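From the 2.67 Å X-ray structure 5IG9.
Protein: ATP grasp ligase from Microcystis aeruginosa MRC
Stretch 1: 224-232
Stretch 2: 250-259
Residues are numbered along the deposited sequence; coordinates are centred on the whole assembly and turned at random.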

# COMPACT_ATOMS: atom_id res chain seq x y z
N GLN A 224 19.57 17.63 -4.03
CA GLN A 224 20.73 17.38 -4.88
C GLN A 224 20.33 16.46 -6.02
O GLN A 224 19.73 15.40 -5.78
CB GLN A 224 21.87 16.76 -4.06
CG GLN A 224 23.20 16.72 -4.77
CD GLN A 224 24.34 16.38 -3.83
OE1 GLN A 224 24.12 16.06 -2.67
NE2 GLN A 224 25.57 16.46 -4.34
N ILE A 225 20.64 16.86 -7.25
CA ILE A 225 20.14 16.20 -8.44
C ILE A 225 21.31 15.60 -9.20
O ILE A 225 22.19 16.32 -9.68
CB ILE A 225 19.36 17.18 -9.34
CG1 ILE A 225 18.31 17.92 -8.51
CG2 ILE A 225 18.71 16.43 -10.49
CD1 ILE A 225 17.54 18.95 -9.28
N PHE A 226 21.31 14.27 -9.33
CA PHE A 226 22.31 13.54 -10.10
C PHE A 226 21.66 13.07 -11.40
O PHE A 226 20.81 12.17 -11.39
CB PHE A 226 22.86 12.35 -9.32
CG PHE A 226 23.43 12.72 -7.98
CD1 PHE A 226 22.63 12.76 -6.85
CD2 PHE A 226 24.78 13.01 -7.85
CE1 PHE A 226 23.16 13.09 -5.62
CE2 PHE A 226 25.31 13.34 -6.62
CZ PHE A 226 24.50 13.38 -5.51
N THR A 227 22.06 13.68 -12.52
CA THR A 227 21.47 13.39 -13.82
C THR A 227 22.48 12.65 -14.69
O THR A 227 23.61 13.12 -14.87
CB THR A 227 21.03 14.67 -14.52
OG1 THR A 227 20.09 15.37 -13.70
CG2 THR A 227 20.37 14.34 -15.85
N ALA A 228 22.06 11.51 -15.23
CA ALA A 228 22.89 10.70 -16.11
C ALA A 228 22.14 10.42 -17.40
O ALA A 228 20.92 10.18 -17.39
CB ALA A 228 23.29 9.38 -15.43
N ALA A 229 22.86 10.44 -18.52
CA ALA A 229 22.26 10.24 -19.84
C ALA A 229 23.01 9.16 -20.59
O ALA A 229 24.20 8.92 -20.35
CB ALA A 229 22.27 11.54 -20.66
N ILE A 230 22.31 8.51 -21.51
CA ILE A 230 22.90 7.50 -22.38
C ILE A 230 22.22 7.57 -23.74
O ILE A 230 21.00 7.76 -23.83
CB ILE A 230 22.79 6.08 -21.77
CG1 ILE A 230 23.53 5.06 -22.63
CG2 ILE A 230 21.33 5.67 -21.61
CD1 ILE A 230 23.57 3.68 -22.02
N ASN A 231 23.02 7.44 -24.79
CA ASN A 231 22.51 7.45 -26.16
C ASN A 231 22.01 6.05 -26.50
O ASN A 231 22.81 5.13 -26.68
CB ASN A 231 23.59 7.91 -27.13
CG ASN A 231 23.07 8.11 -28.54
OD1 ASN A 231 22.42 7.23 -29.11
ND2 ASN A 231 23.34 9.28 -29.10
N SER A 232 20.70 5.89 -26.58
CA SER A 232 20.10 4.61 -26.90
C SER A 232 19.71 4.49 -28.37
O SER A 232 19.12 3.47 -28.76
CB SER A 232 18.87 4.37 -26.03
OG SER A 232 17.95 5.44 -26.17
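Stretch 2 (250-259) HQQWQPYDLP

How does the second stretch run against the first? Stretch 1 is extended, a strand from Gln 224, and stretch 2 is also largely extended but forms strand only around Gln 254 and Pro 255. The two run roughly antiparallel, their end-to-end directions 140° apart, so the start of stretch 1 meets the end of stretch 2. Together they bury 640 Å².

What meets the early residues of stretch 1? Ile 225 reaches Leu 258 loosely, CG2 to CD1 at 4.5 Å, while the CA-to-CB bond of Phe 226 points away and the residue makes no contact with stretch 2. Thr 227 is engaged more closely: its OG1 lies 3.4 Å from CD1 of Leu 258, and its CG2 is 3.9 Å from CB of Tyr 256. Its carbonyl O accepts a weak hydrogen bond from Tyr 256 N, 3.2 Å long and bent to 133° at the hydrogen.

Where do the backbones pair most firmly? Ala 228 faces Pro 255 as a non-hydrogen-bonded pair, CA to CA 4.7 Å. Ala 228 CB packs on Trp 253 CE3 at 3.8 Å, and the edge of that ring meets Ala 228 O, 3.5 Å from Trp 253 CZ3. The firmest pairing follows at Ala 229 and Gln 254, where Ala 229 N donates to Gln 254 O at 2.9 Å and Gln 254 N donates to Ala 229 O at 2.8 Å, both nearly straight. Ala 229 CB touches Tyr 256 CD2 at 3.6 Å.

What closes the far end? Ile 230 sets its CG2 over one face of the Trp 253 indole, 3.5 Å from the centroid of the six-membered ring and only 10° off the normal, a CH-pi contact. Finally, Asn 231 CB lies 3.6 Å from CD of Gln 251, beyond the paired backbone.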

# COMPACT_ATOMS: atom_id res chain seq x y z
N HIS A 250 31.01 1.85 -28.65
CA HIS A 250 29.94 1.53 -27.71
C HIS A 250 29.47 2.80 -27.00
O HIS A 250 29.81 3.91 -27.40
CB HIS A 250 30.41 0.49 -26.69
CG HIS A 250 31.43 1.01 -25.73
ND1 HIS A 250 31.11 1.38 -24.44
CD2 HIS A 250 32.76 1.22 -25.87
CE1 HIS A 250 32.21 1.80 -23.82
NE2 HIS A 250 33.22 1.72 -24.67
N GLN A 251 28.67 2.63 -25.95
CA GLN A 251 28.12 3.76 -25.22
C GLN A 251 28.04 3.41 -23.74
O GLN A 251 28.05 2.24 -23.36
CB GLN A 251 26.73 4.15 -25.75
CG GLN A 251 26.47 5.64 -25.76
CD GLN A 251 26.79 6.28 -27.09
OE1 GLN A 251 26.64 5.65 -28.14
NE2 GLN A 251 27.23 7.53 -27.06
N GLN A 252 27.95 4.45 -22.91
CA GLN A 252 27.81 4.27 -21.47
C GLN A 252 27.22 5.54 -20.89
O GLN A 252 27.13 6.58 -21.55
CB GLN A 252 29.16 3.93 -20.82
CG GLN A 252 30.19 5.03 -20.91
CD GLN A 252 31.56 4.59 -20.42
OE1 GLN A 252 32.00 3.47 -20.71
NE2 GLN A 252 32.23 5.45 -19.67
N TRP A 253 26.80 5.46 -19.62
CA TRP A 253 26.12 6.57 -18.98
C TRP A 253 27.10 7.71 -18.71
O TRP A 253 28.23 7.49 -18.28
CB TRP A 253 25.46 6.12 -17.68
CG TRP A 253 24.30 5.19 -17.88
CD1 TRP A 253 24.35 3.83 -18.00
CD2 TRP A 253 22.91 5.55 -17.99
NE1 TRP A 253 23.09 3.32 -18.18
CE2 TRP A 253 22.19 4.36 -18.18
CE3 TRP A 253 22.22 6.76 -17.96
CZ2 TRP A 253 20.80 4.34 -18.33
CZ3 TRP A 253 20.84 6.74 -18.11
CH2 TRP A 253 20.15 5.54 -18.29
N GLN A 254 26.67 8.94 -18.97
CA GLN A 254 27.55 10.09 -18.74
C GLN A 254 26.81 11.25 -18.10
O GLN A 254 25.60 11.40 -18.29
CB GLN A 254 28.19 10.54 -20.05
CG GLN A 254 27.20 10.78 -21.18
CD GLN A 254 27.41 12.12 -21.86
OE1 GLN A 254 28.29 12.27 -22.71
NE2 GLN A 254 26.59 13.10 -21.49
N PRO A 255 27.52 12.08 -17.33
CA PRO A 255 26.86 13.22 -16.69
C PRO A 255 26.08 14.03 -17.70
O PRO A 255 26.41 14.07 -18.89
CB PRO A 255 28.03 14.02 -16.10
CG PRO A 255 29.14 13.04 -15.98
CD PRO A 255 28.98 12.09 -17.13
N TYR A 256 25.03 14.70 -17.22
CA TYR A 256 24.16 15.48 -18.09
C TYR A 256 23.60 16.64 -17.28
O TYR A 256 23.29 16.48 -16.09
CB TYR A 256 23.03 14.62 -18.67
CG TYR A 256 22.18 15.30 -19.72
CD1 TYR A 256 21.11 16.11 -19.36
CD2 TYR A 256 22.42 15.10 -21.07
CE1 TYR A 256 20.32 16.72 -20.32
CE2 TYR A 256 21.64 15.71 -22.04
CZ TYR A 256 20.59 16.52 -21.65
OH TYR A 256 19.81 17.12 -22.61
N ASP A 257 23.49 17.81 -17.91
CA ASP A 257 22.98 19.01 -17.26
C ASP A 257 21.54 19.25 -17.71
O ASP A 257 21.29 19.65 -18.85
CB ASP A 257 23.86 20.22 -17.58
CG ASP A 257 25.21 20.16 -16.90
OD1 ASP A 257 25.29 19.69 -15.75
OD2 ASP A 257 26.21 20.58 -17.53
N LEU A 258 20.60 18.99 -16.81
CA LEU A 258 19.21 19.31 -17.08
C LEU A 258 19.02 20.83 -17.18
O LEU A 258 19.75 21.59 -16.54
CB LEU A 258 18.31 18.78 -15.97
CG LEU A 258 18.02 17.28 -15.91
CD1 LEU A 258 17.22 16.96 -14.66
CD2 LEU A 258 17.26 16.85 -17.15
N PRO A 259 18.07 21.28 -17.99
CA PRO A 259 17.65 22.68 -17.90
C PRO A 259 17.17 22.99 -16.49
O PRO A 259 16.53 22.17 -15.84
CB PRO A 259 16.51 22.77 -18.92
CG PRO A 259 16.80 21.67 -19.90
CD PRO A 259 17.39 20.56 -19.08